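Local coordinates for Non-structural protein NS2 (PDB 1UTY) that binds single-stranded RNA, an activity of the viral non-structural protein whose RNA-binding domain is described here, at residues E92-E97 against Q129-N134; D73-M78 against A86-W91. One frame throughout, in Å; residues are numbered along the deposited sequence.

Contact 1: E92-E97 against Q129-N134; sequences EEWKFE and QPYMRN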
# COMPACT_ATOMS: atom_id res chain seq x y z
N GLU A 92 3.73 -1.74 -13.00
CA GLU A 92 2.60 -2.62 -12.72
C GLU A 92 2.76 -4.08 -13.12
O GLU A 92 1.89 -4.90 -12.82
CB GLU A 92 1.33 -2.03 -13.34
CG GLU A 92 0.57 -1.04 -12.46
CD GLU A 92 1.19 -0.79 -11.08
OE1 GLU A 92 0.58 -1.23 -10.08
OE2 GLU A 92 2.26 -0.14 -10.98
N GLU A 93 3.85 -4.40 -13.80
CA GLU A 93 4.17 -5.80 -14.12
C GLU A 93 4.50 -6.60 -12.85
O GLU A 93 4.34 -7.82 -12.83
CB GLU A 93 5.31 -5.89 -15.18
CG GLU A 93 6.57 -5.11 -14.82
CD GLU A 93 7.48 -4.77 -16.01
OE1 GLU A 93 7.92 -5.69 -16.75
OE2 GLU A 93 7.77 -3.56 -16.18
N TRP A 94 4.92 -5.92 -11.78
CA TRP A 94 5.37 -6.58 -10.55
C TRP A 94 4.50 -6.28 -9.34
O TRP A 94 3.88 -5.22 -9.27
CB TRP A 94 6.81 -6.20 -10.20
CG TRP A 94 7.79 -6.14 -11.32
CD1 TRP A 94 8.41 -5.02 -11.80
CD2 TRP A 94 8.30 -7.24 -12.11
NE1 TRP A 94 9.26 -5.35 -12.83
CE2 TRP A 94 9.22 -6.70 -13.04
CE3 TRP A 94 8.07 -8.63 -12.13
CZ2 TRP A 94 9.92 -7.49 -13.98
CZ3 TRP A 94 8.76 -9.43 -13.07
CH2 TRP A 94 9.67 -8.84 -13.99
N LYS A 95 4.48 -7.22 -8.38
CA LYS A 95 3.85 -7.05 -7.08
C LYS A 95 4.81 -6.27 -6.16
O LYS A 95 6.03 -6.40 -6.28
CB LYS A 95 3.63 -8.41 -6.39
CG LYS A 95 2.60 -9.35 -6.98
CD LYS A 95 2.23 -10.51 -6.01
CE LYS A 95 2.24 -11.86 -6.75
NZ LYS A 95 1.08 -12.80 -6.46
N PHE A 96 4.24 -5.52 -5.21
CA PHE A 96 5.00 -4.87 -4.15
C PHE A 96 4.31 -4.99 -2.82
O PHE A 96 3.09 -5.08 -2.75
CB PHE A 96 5.15 -3.38 -4.45
CG PHE A 96 5.84 -3.10 -5.72
CD1 PHE A 96 5.12 -3.09 -6.91
CD2 PHE A 96 7.20 -2.89 -5.73
CE1 PHE A 96 5.78 -2.88 -8.10
CE2 PHE A 96 7.85 -2.68 -6.90
CZ PHE A 96 7.16 -2.67 -8.10
N GLU A 97 5.09 -4.95 -1.75
CA GLU A 97 4.55 -4.68 -0.44
C GLU A 97 4.22 -3.19 -0.33
O GLU A 97 5.12 -2.34 -0.35
CB GLU A 97 5.54 -5.08 0.64
CG GLU A 97 5.02 -4.81 2.04
CD GLU A 97 6.03 -5.14 3.12
OE1 GLU A 97 7.01 -5.87 2.84
OE2 GLU A 97 5.83 -4.66 4.25
N GLN A 129 8.62 -10.79 -2.52
CA GLN A 129 9.92 -10.97 -3.12
C GLN A 129 10.05 -10.05 -4.32
O GLN A 129 9.04 -9.69 -4.94
CB GLN A 129 10.12 -12.42 -3.57
CG GLN A 129 10.23 -13.43 -2.43
CD GLN A 129 10.08 -14.85 -2.94
OE1 GLN A 129 9.07 -15.52 -2.65
NE2 GLN A 129 11.06 -15.31 -3.71
N PRO A 130 11.29 -9.66 -4.64
CA PRO A 130 11.54 -8.82 -5.81
C PRO A 130 11.18 -9.58 -7.09
O PRO A 130 11.32 -10.80 -7.14
CB PRO A 130 13.05 -8.59 -5.74
CG PRO A 130 13.41 -8.87 -4.30
CD PRO A 130 12.54 -10.00 -3.94
N TYR A 131 10.72 -8.84 -8.09
CA TYR A 131 10.44 -9.37 -9.42
C TYR A 131 9.48 -10.56 -9.45
O TYR A 131 9.71 -11.52 -10.18
CB TYR A 131 11.76 -9.64 -10.19
CG TYR A 131 12.67 -8.42 -10.17
CD1 TYR A 131 13.76 -8.35 -9.29
CD2 TYR A 131 12.40 -7.32 -10.98
CE1 TYR A 131 14.57 -7.22 -9.25
CE2 TYR A 131 13.20 -6.19 -10.96
CZ TYR A 131 14.29 -6.15 -10.08
OH TYR A 131 15.07 -5.03 -10.06
N MET A 132 8.41 -10.47 -8.67
CA MET A 132 7.25 -11.36 -8.80
C MET A 132 6.17 -10.70 -9.67
O MET A 132 5.75 -9.58 -9.41
CB MET A 132 6.68 -11.73 -7.42
CG MET A 132 7.41 -12.87 -6.63
SD MET A 132 8.47 -14.05 -7.53
CE MET A 132 7.22 -14.82 -8.76
N ARG A 133 5.74 -11.40 -10.72
CA ARG A 133 4.69 -10.91 -11.61
C ARG A 133 3.43 -10.54 -10.84
O ARG A 133 3.04 -11.25 -9.92
CB ARG A 133 4.33 -11.96 -12.65
CG ARG A 133 5.03 -11.82 -13.99
CD ARG A 133 4.76 -13.00 -14.96
NE ARG A 133 3.81 -13.97 -14.39
CZ ARG A 133 4.15 -15.12 -13.81
NH1 ARG A 133 5.42 -15.49 -13.72
NH2 ARG A 133 3.20 -15.92 -13.33
N ASN A 134 2.78 -9.44 -11.20
CA ASN A 134 1.50 -9.13 -10.58
C ASN A 134 0.35 -9.78 -11.34
O ASN A 134 -0.49 -9.10 -11.93
CB ASN A 134 1.27 -7.64 -10.41
CG ASN A 134 0.05 -7.35 -9.53
OD1 ASN A 134 -0.28 -8.13 -8.63
ND2 ASN A 134 -0.63 -6.24 -9.80
O HOH W 1 8.01 -8.21 -7.02
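Two surface loops, E92-E97 leading into strand 97-110 and Q129-N134 following strand 113-123, are joined by a single beta bridge between W94 and R133, and the indole of W94 lies folded against Y131. Chi1 of W94 (-43°) sets CG beside its backbone N, and the ring comes to lie with Y131 over one face and CG of E93 over the opposite face, while its edge meets the peptide from M132 C to R133 N. Y131 touches the indole twice. Its CA sits over the six-membered ring in a CH-pi contact, 4.1 Å from the centroid, and its phenol presents an edge to the same ring in a T-shaped pair with planes at 89°, CD2 resting 3.8 Å from W94 CE2. The far end of the phenol is held separately, OH hydrogen-bonding to E85.

Two backbone bonds hold the bridge. K95 N donates to M132 O (2.9 Å) nearly along the C=O axis, whereas N134 N reaches E93 O (2.8 Å) from above the carbonyl plane. Next to them a water accepts from M132 N and donates to K95 O and Q129 O, tying three further peptide groups together.

N134, with CG anti to its backbone N, lays CB against the carbonyl carbon of W94 and crosses the K95 chain at about a right angle. Its amide is used at the dimer interface: ND2 bonds V101 O and OD1 bonds T102 OG1, both of the second subunit. N134 therefore takes part both in the loop pairing, through its backbone N, and in the contact with the second subunit, through its amide. K95 bends at chi3 and chi4 as it passes over the loop backbone; its CG is 3.5 Å from N134 OD1, and its CE lies 3.3 Å from R133 O.

Contact 2: D73-M78 against A86-W91; sequences DIISLM and ATTERW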
# COMPACT_ATOMS: atom_id res chain seq x y z
N ASP A 73 2.18 10.55 -4.45
CA ASP A 73 3.58 10.15 -4.59
C ASP A 73 3.76 8.68 -4.25
O ASP A 73 3.56 8.27 -3.10
CB ASP A 73 4.48 11.00 -3.70
CG ASP A 73 4.56 12.45 -4.13
OD1 ASP A 73 4.24 12.76 -5.30
OD2 ASP A 73 4.93 13.36 -3.36
N ILE A 74 4.11 7.89 -5.26
CA ILE A 74 4.32 6.45 -5.11
C ILE A 74 5.73 6.10 -5.58
O ILE A 74 6.09 6.35 -6.74
CB ILE A 74 3.25 5.67 -5.90
CG1 ILE A 74 1.83 6.10 -5.48
CG2 ILE A 74 3.38 4.21 -5.65
CD1 ILE A 74 0.78 5.94 -6.54
N ILE A 75 6.53 5.54 -4.68
CA ILE A 75 7.90 5.12 -4.99
C ILE A 75 8.03 3.60 -4.94
O ILE A 75 7.82 3.00 -3.89
CB ILE A 75 8.92 5.79 -4.03
CG1 ILE A 75 8.64 7.29 -3.92
CG2 ILE A 75 10.34 5.58 -4.53
CD1 ILE A 75 8.36 7.77 -2.51
N SER A 76 8.37 2.98 -6.07
CA SER A 76 8.46 1.52 -6.14
C SER A 76 9.91 1.09 -6.18
O SER A 76 10.68 1.55 -7.02
CB SER A 76 7.76 0.97 -7.39
OG SER A 76 6.41 1.39 -7.44
N LEU A 77 10.28 0.18 -5.28
CA LEU A 77 11.68 -0.21 -5.15
C LEU A 77 11.85 -1.72 -5.12
O LEU A 77 11.14 -2.44 -4.38
CB LEU A 77 12.30 0.40 -3.90
CG LEU A 77 12.22 1.91 -3.70
CD1 LEU A 77 11.08 2.25 -2.72
CD2 LEU A 77 13.57 2.42 -3.21
N MET A 78 12.78 -2.20 -5.93
CA MET A 78 13.26 -3.57 -5.83
C MET A 78 14.60 -3.57 -5.11
O MET A 78 15.60 -3.07 -5.63
CB MET A 78 13.42 -4.18 -7.21
CG MET A 78 12.13 -4.36 -7.97
SD MET A 78 10.92 -5.37 -7.08
CE MET A 78 9.71 -5.49 -8.33
N ALA A 86 14.61 1.42 -8.78
CA ALA A 86 13.56 2.28 -8.23
C ALA A 86 12.92 3.26 -9.22
O ALA A 86 13.51 3.62 -10.26
CB ALA A 86 14.03 3.01 -6.98
N THR A 87 11.71 3.67 -8.89
CA THR A 87 10.96 4.53 -9.77
C THR A 87 9.80 5.20 -9.06
O THR A 87 9.21 4.68 -8.09
CB THR A 87 10.48 3.77 -11.01
OG1 THR A 87 9.89 4.68 -11.93
CG2 THR A 87 9.35 2.83 -10.67
N THR A 88 9.48 6.35 -9.61
CA THR A 88 8.48 7.25 -9.10
C THR A 88 7.21 7.08 -9.93
O THR A 88 6.17 7.66 -9.64
CB THR A 88 9.08 8.65 -9.22
OG1 THR A 88 9.45 9.12 -7.92
CG2 THR A 88 8.12 9.63 -9.75
N GLU A 89 7.31 6.27 -10.97
CA GLU A 89 6.19 6.04 -11.86
C GLU A 89 5.59 4.63 -11.71
O GLU A 89 6.08 3.80 -10.91
CB GLU A 89 6.62 6.35 -13.29
CG GLU A 89 6.81 7.85 -13.46
CD GLU A 89 7.32 8.27 -14.81
OE1 GLU A 89 6.76 7.82 -15.84
OE2 GLU A 89 8.26 9.08 -14.85
N ARG A 90 4.49 4.38 -12.43
CA ARG A 90 3.75 3.14 -12.32
C ARG A 90 4.67 2.01 -12.73
O ARG A 90 5.43 2.13 -13.69
CB ARG A 90 2.53 3.13 -13.26
CG ARG A 90 1.38 4.07 -12.86
CD ARG A 90 0.27 3.40 -12.06
NE ARG A 90 -0.78 2.79 -12.89
CZ ARG A 90 -1.48 1.71 -12.52
NH1 ARG A 90 -1.24 1.11 -11.36
NH2 ARG A 90 -2.41 1.21 -13.32
N TRP A 91 4.62 0.92 -11.99
CA TRP A 91 5.47 -0.23 -12.29
C TRP A 91 4.67 -1.52 -12.09
O TRP A 91 4.91 -2.29 -11.17
CB TRP A 91 6.73 -0.19 -11.41
CG TRP A 91 7.90 -0.90 -12.03
CD1 TRP A 91 7.97 -1.46 -13.27
CD2 TRP A 91 9.17 -1.12 -11.41
NE1 TRP A 91 9.21 -2.02 -13.47
CE2 TRP A 91 9.97 -1.83 -12.34
CE3 TRP A 91 9.73 -0.81 -10.16
CZ2 TRP A 91 11.27 -2.22 -12.06
CZ3 TRP A 91 11.03 -1.19 -9.89
CH2 TRP A 91 11.79 -1.89 -10.83
O HOH W 2 4.77 8.95 -7.81
O HOH W 3 6.05 4.05 -8.33
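The hydroxyl OG of S76 is gripped by two hydrogen bonds, one from NE of R67 on the adjoining strand 64-70 and one shared with a water 2.8 Å away. That water also lies within hydrogen-bonding distance of I74 O and E89 O, with more acceptors around it than it has protons to give, so a single solvent molecule links the strand to the chain that turns back beside it. Chi1 of S76 (-55°) puts OG beside its own backbone N. Its CB, placed by the strand, meets the edge of the W91 indole in the ring plane, 3.8 Å from CE3. Farther along the same six-membered ring, CG of M78 approaches CH2 at 3.8 Å, the thioether chain crossing the indole obliquely. S76, M78 and W91 thus pack together, with R67 also lying against the indole.

In the backbone, S76 and T87 form a hydrogen-bonded antiparallel pair. S76 N gives the straighter bond, to T87 O at 2.8 Å and nearly along the C=O axis; T87 N returns a more bent one to S76 O (3.0 Å, 140° at the hydrogen). The next pair, L77 with A86, is non-hydrogen-bonded and turns its side chains to the other face, where L77 CD2 meets A86 CB and both touch strand 34-39. Beyond T87 the strand ends. OG1 of T87, anti to its backbone N, accepts from E89 N in an ST turn that bends the chain away, and from there a second water replaces direct pairing, accepting from I74 N and donating to T88 O. Within the chain, strand 84-87 is the outermost strand on this side of the mixed sheet, and the whole arrangement is that of an antiparallel beta hairpin whose edge strand breaks off at an ST turn.

The two contacts follow one another along the chain, since W91 of contact 2 leads directly into E92 of contact 1, and their centres are 11 Å apart. M78 is their common ground: its CE lies 3.5 Å from W94 CB and 3.7 Å from F96 CE2, while its CB is 3.4 Å from Y131 OH. W91 and W94 complete this patch with an edge-to-face pair, and F96 CE1 closes to 3.2 Å from W91 O. The bridged loops of contact 1 are therefore packed through an aromatic and methionine cluster onto the hairpin of contact 2. Both also adjoin the second subunit, through N134 in contact 1 and through I74 and R90 in contact 2.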